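Local coordinates for protein COG0546: Predicted phosphatases (Streptococcus pneumoniae, PDB 2AH5) that probably acts as a phosphatase-like hydrolase of the haloacid dehalogenase family, although its natural substrate is not known, at residues 22-27 against 43-47; 51-55 against 67-72. Residues are numbered along the deposited sequence.

Contact 1 (22-27 against 43-47); sequences IHNAFT and IRGFM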
ATOM      1  N   ILE A  22      -3.278  10.413   6.447  1.00 12.39           N
ATOM      2  CA  ILE A  22      -3.737   9.290   7.277  1.00 12.94           C
ATOM      3  C   ILE A  22      -3.710   9.715   8.746  1.00 12.81           C
ATOM      4  O   ILE A  22      -4.704   9.560   9.459  1.00 12.50           O
ATOM      5  CB  ILE A  22      -2.870   8.019   7.035  1.00 12.04           C
ATOM      6  CG1 ILE A  22      -3.030   7.545   5.581  1.00 13.91           C
ATOM      7  CG2 ILE A  22      -3.253   6.876   8.003  1.00 13.65           C
ATOM      8  CD1 ILE A  22      -2.022   6.405   5.194  1.00 14.60           C
ATOM      9  N   HIS A  23      -2.586  10.300   9.159  1.00 12.95           N
ATOM     10  CA  HIS A  23      -2.447  10.800  10.525  1.00 12.95           C
ATOM     11  C   HIS A  23      -3.579  11.771  10.839  1.00 12.56           C
ATOM     12  O   HIS A  23      -4.216  11.649  11.880  1.00 13.15           O
ATOM     13  CB  HIS A  23      -1.100  11.496  10.716  1.00 13.44           C
ATOM     14  CG  HIS A  23      -0.821  11.915  12.127  1.00 14.24           C
ATOM     15  ND1 HIS A  23      -1.281  13.106  12.649  1.00 20.57           N
ATOM     16  CD2 HIS A  23      -0.132  11.309  13.122  1.00 17.73           C
ATOM     17  CE1 HIS A  23      -0.878  13.221  13.904  1.00 18.13           C
ATOM     18  NE2 HIS A  23      -0.170  12.149  14.211  1.00 18.95           N
ATOM     19  N   ASN A  24      -3.807  12.744   9.960  1.00 12.82           N
ATOM     20  CA  ASN A  24      -4.869  13.731  10.168  1.00 13.34           C
ATOM     21  C   ASN A  24      -6.274  13.123  10.231  1.00 12.61           C
ATOM     22  O   ASN A  24      -7.153  13.571  11.012  1.00 11.93           O
ATOM     23  CB  ASN A  24      -4.812  14.823   9.094  1.00 14.46           C
ATOM     24  CG  ASN A  24      -3.645  15.793   9.289  1.00 16.88           C
ATOM     25  OD1 ASN A  24      -2.960  15.776  10.314  1.00 20.77           O
ATOM     26  ND2 ASN A  24      -3.412  16.641   8.279  1.00 19.34           N
ATOM     27  N   ALA A  25      -6.527  12.137   9.389  1.00 11.41           N
ATOM     28  CA  ALA A  25      -7.803  11.430   9.465  1.00 11.84           C
ATOM     29  C   ALA A  25      -7.969  10.750  10.840  1.00 11.90           C
ATOM     30  O   ALA A  25      -9.058  10.821  11.432  1.00 11.03           O
ATOM     31  CB  ALA A  25      -7.930  10.427   8.326  1.00 11.73           C
ATOM     32  N   PHE A  26      -6.920  10.092  11.355  1.00 11.59           N
ATOM     33  CA  PHE A  26      -7.025   9.492  12.699  1.00 12.24           C
ATOM     34  C   PHE A  26      -7.292  10.528  13.795  1.00 12.73           C
ATOM     35  O   PHE A  26      -8.194  10.358  14.624  1.00 12.23           O
ATOM     36  CB  PHE A  26      -5.801   8.663  13.057  1.00 13.12           C
ATOM     37  CG  PHE A  26      -5.851   7.289  12.490  1.00 12.19           C
ATOM     38  CD1 PHE A  26      -4.959   6.921  11.499  1.00 12.68           C
ATOM     39  CD2 PHE A  26      -6.826   6.377  12.920  1.00 13.68           C
ATOM     40  CE1 PHE A  26      -4.999   5.649  10.949  1.00 12.84           C
ATOM     41  CE2 PHE A  26      -6.866   5.067  12.369  1.00 13.64           C
ATOM     42  CZ  PHE A  26      -5.963   4.727  11.372  1.00 12.88           C
ATOM     43  N   THR A  27      -6.534  11.608  13.762  1.00 12.46           N
ATOM     44  CA  THR A  27      -6.629  12.615  14.846  1.00 13.20           C
ATOM     45  C   THR A  27      -7.959  13.381  14.753  1.00 12.70           C
ATOM     46  O   THR A  27      -8.522  13.784  15.782  1.00 12.60           O
ATOM     47  CB  THR A  27      -5.413  13.577  14.883  1.00 13.02           C
ATOM     48  OG1 THR A  27      -5.330  14.284  13.650  1.00 11.61           O
ATOM     49  CG2 THR A  27      -4.070  12.793  15.115  1.00 14.62           C
ATOM     50  N   ILE A  43       0.320   5.956  15.762  1.00 19.73           N
ATOM     51  CA  ILE A  43      -0.440   6.196  14.514  1.00 18.95           C
ATOM     52  C   ILE A  43       0.303   5.704  13.263  1.00 20.03           C
ATOM     53  O   ILE A  43      -0.325   5.198  12.318  1.00 19.78           O
ATOM     54  CB  ILE A  43      -0.962   7.670  14.390  1.00 18.67           C
ATOM     55  CG1 ILE A  43      -1.958   7.960  15.520  1.00 17.26           C
ATOM     56  CG2 ILE A  43      -1.622   7.924  13.007  1.00 18.57           C
ATOM     57  CD1 ILE A  43      -2.338   9.442  15.688  1.00 19.00           C
ATOM     58  N   ARG A  44       1.639   5.793  13.275  1.00 20.57           N
ATOM     59  CA  ARG A  44       2.455   5.177  12.217  1.00 22.36           C
ATOM     60  C   ARG A  44       2.147   3.680  12.072  1.00 21.90           C
ATOM     61  O   ARG A  44       2.101   3.134  10.950  1.00 21.81           O
ATOM     62  CB  ARG A  44       3.959   5.391  12.495  1.00 21.57           C
ATOM     63  CG  ARG A  44       4.458   6.756  12.043  1.00 25.79           C
ATOM     64  CD  ARG A  44       5.991   6.830  11.902  1.00 26.23           C
ATOM     65  NE  ARG A  44       6.704   7.014  13.174  1.00 30.90           N
ATOM     66  CZ  ARG A  44       6.722   8.141  13.882  1.00 34.18           C
ATOM     67  NH1 ARG A  44       6.044   9.204  13.473  1.00 36.62           N
ATOM     68  NH2 ARG A  44       7.402   8.200  15.019  1.00 35.16           N
ATOM     69  N   GLY A  45       1.907   3.038  13.215  1.00 22.31           N
ATOM     70  CA  GLY A  45       1.598   1.625  13.298  1.00 21.90           C
ATOM     71  C   GLY A  45       0.242   1.297  12.704  1.00 22.67           C
ATOM     72  O   GLY A  45      -0.010   0.153  12.343  1.00 22.98           O
ATOM     73  N   PHE A  46      -0.637   2.307  12.610  1.00 22.35           N
ATOM     74  CA  PHE A  46      -1.940   2.144  11.948  1.00 22.65           C
ATOM     75  C   PHE A  46      -1.901   2.254  10.402  1.00 23.13           C
ATOM     76  O   PHE A  46      -2.945   2.139   9.741  1.00 22.62           O
ATOM     77  CB  PHE A  46      -2.970   3.164  12.464  1.00 22.01           C
ATOM     78  CG  PHE A  46      -3.239   3.128  13.953  1.00 20.78           C
ATOM     79  CD1 PHE A  46      -2.866   2.047  14.754  1.00 22.07           C
ATOM     80  CD2 PHE A  46      -3.928   4.199  14.548  1.00 19.41           C
ATOM     81  CE1 PHE A  46      -3.141   2.051  16.135  1.00 23.00           C
ATOM     82  CE2 PHE A  46      -4.216   4.205  15.923  1.00 19.26           C
ATOM     83  CZ  PHE A  46      -3.818   3.138  16.713  1.00 22.79           C
HETATM   84  N   MSE A  47      -0.729   2.516   9.833  1.00 24.16           N
HETATM   85  CA  MSE A  47      -0.587   2.671   8.378  1.00 26.39           C
HETATM   86  C   MSE A  47      -0.251   1.330   7.720  1.00 26.04           C
HETATM   87  O   MSE A  47       0.922   0.948   7.636  1.00 27.20           O
HETATM   88  CB  MSE A  47       0.470   3.739   8.061  1.00 25.69           C
HETATM   89  CG  MSE A  47       0.169   5.058   8.763  1.00 25.97           C
HETATM   90 SE   MSE A  47       1.462   6.480   8.421  1.00 31.50          SE
HETATM   91  CE  MSE A  47       0.570   7.970   9.606  1.00 25.31           C
TER
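I43 is the main bump of this contact. Its branched side chain sits in the hollow that H23, F26 and T27 form on one side of the helix, since residues three and four positions apart line up there. I43 CG2 lies 3.7 Å from H23 CD2 and 3.8 Å from F26 CD1, while I43 CD1 reaches T27 CG2 at 3.8 Å; a beta-branched residue can touch all three walls at once. Past I43 the chain turns tightly, with F46 N hydrogen-bonded to I43 O at 2.9 Å, and this brings two more side chains to bear. F46 sets its ring edge toward the face of F26, centroids 5.0 Å apart and planes at 58°, and F46 CB closes to 3.5 Å from F26 CE1. Selenomethionine M47, long and unbranched, extends toward the helix, its CG lying 3.9 Å from I22 CG2 and its CE, the tip, 3.9 Å from H23 N. Helix 19-33 is thereby joined to helix 40-45 and the turn that follows it, within what appears to be the helical cap of this HAD-type hydrolase. No hydrogen bond crosses between 22-27 and 43-47, so apolar and aromatic fit, not polar pairing, holds them together.

Contact 2 (51-55 against 67-72); sequences LESSF and AVQIYR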
ATOM      1  N   LEU A  51      -8.389  -0.599   8.952  1.00 22.81           N
ATOM      2  CA  LEU A  51      -8.873   0.499   9.785  1.00 23.69           C
ATOM      3  C   LEU A  51      -9.588   0.019  11.063  1.00 24.34           C
ATOM      4  O   LEU A  51      -9.309   0.503  12.182  1.00 23.56           O
ATOM      5  CB  LEU A  51      -9.803   1.375   8.938  1.00 23.88           C
ATOM      6  CG  LEU A  51      -9.937   2.847   9.281  1.00 24.58           C
ATOM      7  CD1 LEU A  51      -8.572   3.576   9.347  1.00 23.11           C
ATOM      8  CD2 LEU A  51     -10.869   3.513   8.262  1.00 23.47           C
ATOM      9  N   GLU A  52     -10.501  -0.940  10.885  1.00 24.48           N
ATOM     10  CA  GLU A  52     -11.272  -1.494  11.998  1.00 25.72           C
ATOM     11  C   GLU A  52     -10.354  -2.103  13.055  1.00 25.32           C
ATOM     12  O   GLU A  52     -10.575  -1.909  14.253  1.00 25.09           O
ATOM     13  CB  GLU A  52     -12.314  -2.503  11.507  1.00 26.83           C
ATOM     14  CG  GLU A  52     -13.417  -1.867  10.641  1.00 30.01           C
ATOM     15  CD  GLU A  52     -13.156  -1.927   9.130  1.00 33.47           C
ATOM     16  OE1 GLU A  52     -11.973  -1.978   8.675  1.00 34.15           O
ATOM     17  OE2 GLU A  52     -14.172  -1.928   8.387  1.00 35.17           O
ATOM     18  N   SER A  53      -9.296  -2.776  12.607  1.00 24.78           N
ATOM     19  CA  SER A  53      -8.324  -3.369  13.523  1.00 24.62           C
ATOM     20  C   SER A  53      -7.570  -2.328  14.354  1.00 23.58           C
ATOM     21  O   SER A  53      -7.392  -2.497  15.567  1.00 23.21           O
ATOM     22  CB  SER A  53      -7.339  -4.243  12.757  1.00 24.87           C
ATOM     23  OG  SER A  53      -6.580  -5.017  13.674  1.00 28.56           O
ATOM     24  N   SER A  54      -7.121  -1.258  13.699  1.00 22.13           N
ATOM     25  CA  SER A  54      -6.471  -0.154  14.396  1.00 21.69           C
ATOM     26  C   SER A  54      -7.361   0.497  15.434  1.00 21.04           C
ATOM     27  O   SER A  54      -6.941   0.661  16.577  1.00 20.99           O
ATOM     28  CB  SER A  54      -5.954   0.888  13.407  1.00 21.12           C
ATOM     29  OG  SER A  54      -4.900   0.326  12.637  1.00 21.80           O
ATOM     30  N   PHE A  55      -8.576   0.881  15.041  1.00 21.09           N
ATOM     31  CA  PHE A  55      -9.515   1.496  15.985  1.00 21.70           C
ATOM     32  C   PHE A  55      -9.868   0.560  17.144  1.00 22.24           C
ATOM     33  O   PHE A  55     -10.105   1.011  18.263  1.00 22.41           O
ATOM     34  CB  PHE A  55     -10.793   1.961  15.282  1.00 20.90           C
ATOM     35  CG  PHE A  55     -10.651   3.285  14.550  1.00 19.03           C
ATOM     36  CD1 PHE A  55     -11.030   3.391  13.217  1.00 17.81           C
ATOM     37  CD2 PHE A  55     -10.178   4.426  15.206  1.00 17.74           C
ATOM     38  CE1 PHE A  55     -10.937   4.602  12.535  1.00 17.34           C
ATOM     39  CE2 PHE A  55     -10.069   5.646  14.528  1.00 18.20           C
ATOM     40  CZ  PHE A  55     -10.443   5.734  13.184  1.00 18.78           C
ATOM     41  N   ALA A  67     -16.354   5.375  14.276  1.00 15.40           N
ATOM     42  CA  ALA A  67     -14.965   5.814  14.029  1.00 15.62           C
ATOM     43  C   ALA A  67     -14.570   5.657  12.558  1.00 15.80           C
ATOM     44  O   ALA A  67     -14.036   6.585  11.968  1.00 15.07           O
ATOM     45  CB  ALA A  67     -13.986   5.077  14.928  1.00 15.50           C
ATOM     46  N   VAL A  68     -14.831   4.484  11.966  1.00 15.81           N
ATOM     47  CA  VAL A  68     -14.526   4.254  10.548  1.00 16.61           C
ATOM     48  C   VAL A  68     -15.256   5.238   9.637  1.00 15.55           C
ATOM     49  O   VAL A  68     -14.668   5.797   8.713  1.00 15.53           O
ATOM     50  CB  VAL A  68     -14.813   2.781  10.140  1.00 16.61           C
ATOM     51  CG1 VAL A  68     -14.671   2.581   8.617  1.00 19.48           C
ATOM     52  CG2 VAL A  68     -13.861   1.872  10.887  1.00 18.52           C
ATOM     53  N   GLN A  69     -16.538   5.457   9.907  1.00 15.34           N
ATOM     54  CA  GLN A  69     -17.297   6.447   9.154  1.00 15.59           C
ATOM     55  C   GLN A  69     -16.688   7.837   9.216  1.00 15.11           C
ATOM     56  O   GLN A  69     -16.520   8.480   8.175  1.00 15.19           O
ATOM     57  CB  GLN A  69     -18.760   6.476   9.600  1.00 15.54           C
ATOM     58  CG  GLN A  69     -19.608   7.502   8.838  1.00 16.15           C
ATOM     59  CD  GLN A  69     -21.051   7.538   9.340  1.00 18.11           C
ATOM     60  OE1 GLN A  69     -21.666   6.499   9.503  1.00 24.68           O
ATOM     61  NE2 GLN A  69     -21.588   8.732   9.575  1.00 16.49           N
ATOM     62  N   ILE A  70     -16.348   8.297  10.416  1.00 14.93           N
ATOM     63  CA  ILE A  70     -15.807   9.641  10.607  1.00 15.26           C
ATOM     64  C   ILE A  70     -14.436   9.747   9.895  1.00 15.14           C
ATOM     65  O   ILE A  70     -14.172  10.693   9.158  1.00 15.79           O
ATOM     66  CB  ILE A  70     -15.720  10.014  12.119  1.00 15.57           C
ATOM     67  CG1 ILE A  70     -17.124  10.176  12.733  1.00 14.53           C
ATOM     68  CG2 ILE A  70     -14.912  11.308  12.332  1.00 14.43           C
ATOM     69  CD1 ILE A  70     -17.134  10.090  14.275  1.00 15.91           C
ATOM     70  N   TYR A  71     -13.575   8.758  10.117  1.00 15.43           N
ATOM     71  CA  TYR A  71     -12.275   8.709   9.447  1.00 14.87           C
ATOM     72  C   TYR A  71     -12.399   8.909   7.934  1.00 16.05           C
ATOM     73  O   TYR A  71     -11.689   9.715   7.329  1.00 15.31           O
ATOM     74  CB  TYR A  71     -11.599   7.367   9.754  1.00 15.05           C
ATOM     75  CG  TYR A  71     -10.246   7.205   9.068  1.00 14.54           C
ATOM     76  CD1 TYR A  71      -9.065   7.387   9.763  1.00 13.22           C
ATOM     77  CD2 TYR A  71     -10.177   6.861   7.719  1.00 14.63           C
ATOM     78  CE1 TYR A  71      -7.824   7.223   9.129  1.00 12.97           C
ATOM     79  CE2 TYR A  71      -8.964   6.708   7.078  1.00 15.12           C
ATOM     80  CZ  TYR A  71      -7.795   6.888   7.778  1.00 14.29           C
ATOM     81  OH  TYR A  71      -6.586   6.731   7.106  1.00 19.01           O
ATOM     82  N   ARG A  72     -13.291   8.156   7.331  1.00 17.90           N
ATOM     83  CA  ARG A  72     -13.462   8.237   5.882  1.00 20.95           C
ATOM     84  C   ARG A  72     -13.992   9.602   5.445  1.00 21.56           C
ATOM     85  O   ARG A  72     -13.629  10.082   4.358  1.00 22.39           O
ATOM     86  CB  ARG A  72     -14.327   7.097   5.373  1.00 21.24           C
ATOM     87  CG  ARG A  72     -13.746   5.735   5.658  1.00 24.51           C
ATOM     88  CD  ARG A  72     -14.155   4.750   4.609  1.00 31.76           C
ATOM     89  NE  ARG A  72     -13.466   3.462   4.755  1.00 35.23           N
ATOM     90  CZ  ARG A  72     -12.166   3.254   4.517  1.00 37.72           C
ATOM     91  NH1 ARG A  72     -11.374   4.254   4.149  1.00 37.85           N
ATOM     92  NH2 ARG A  72     -11.645   2.037   4.679  1.00 39.11           N
TER
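L51 opens the segment 51-55 and makes its most extensive contact. Its CB points toward helix 64-79, and both methyls meet the Y71 ring: CD1 stands over its face in a CH-pi contact, 3.6 Å from the centroid and 7° off the normal, and L51 CD2 lies 3.5 Å from Y71 CD2 and also reaches V68 CG1 at 3.9 Å. L51 CD2 also covers one face of the R72 guanidinium, 4.0 Å from R72 NH2, where a flat group can take an apolar neighbour against its plane. At the exposed margin, E52 packs by the aliphatic part of its side chain, E52 CG meeting V68 CG2 at 3.8 Å. The two short helical segments cross steeply here, at 116° with axes 10.4 Å apart, in a four-helix insert that follows the first strand of the core sheet, consistent with the C1-type cap of HAD hydrolases. One turn beyond L51, F55 again points toward 67-72, and small A67 leaves room for its ring: A67 CB sits over the ring face, 3.6 Å from the centroid and 5° off the normal. Beside it F55 CD1 lies 4.0 Å from V68 CG2, and at the ring edge F55 CZ approaches Y71 CB at 4.0 Å.

Overall arrangement
Both contacts lie in the same helical insert, away from the parallel sheet, with centres about 10 Å apart, and each is partly buried. They share no helix but meet directly: F26 of contact 1 makes edge-to-face pairs with F55 and Y71 of contact 2, and F26 CZ comes within 3.5 Å of L51 CD1. Contact 1 joins helix 19-33 to 40-45 and the turn after it, lies nearer the chain centre, and has no fully exposed residue among those that touch. Contact 2 joins 51-56 to 64-79 farther out, where exposed E52 and R72 add charged groups to its margin. Ring meets ring in contact 1, whereas aliphatic carbons cover ring faces in contact 2.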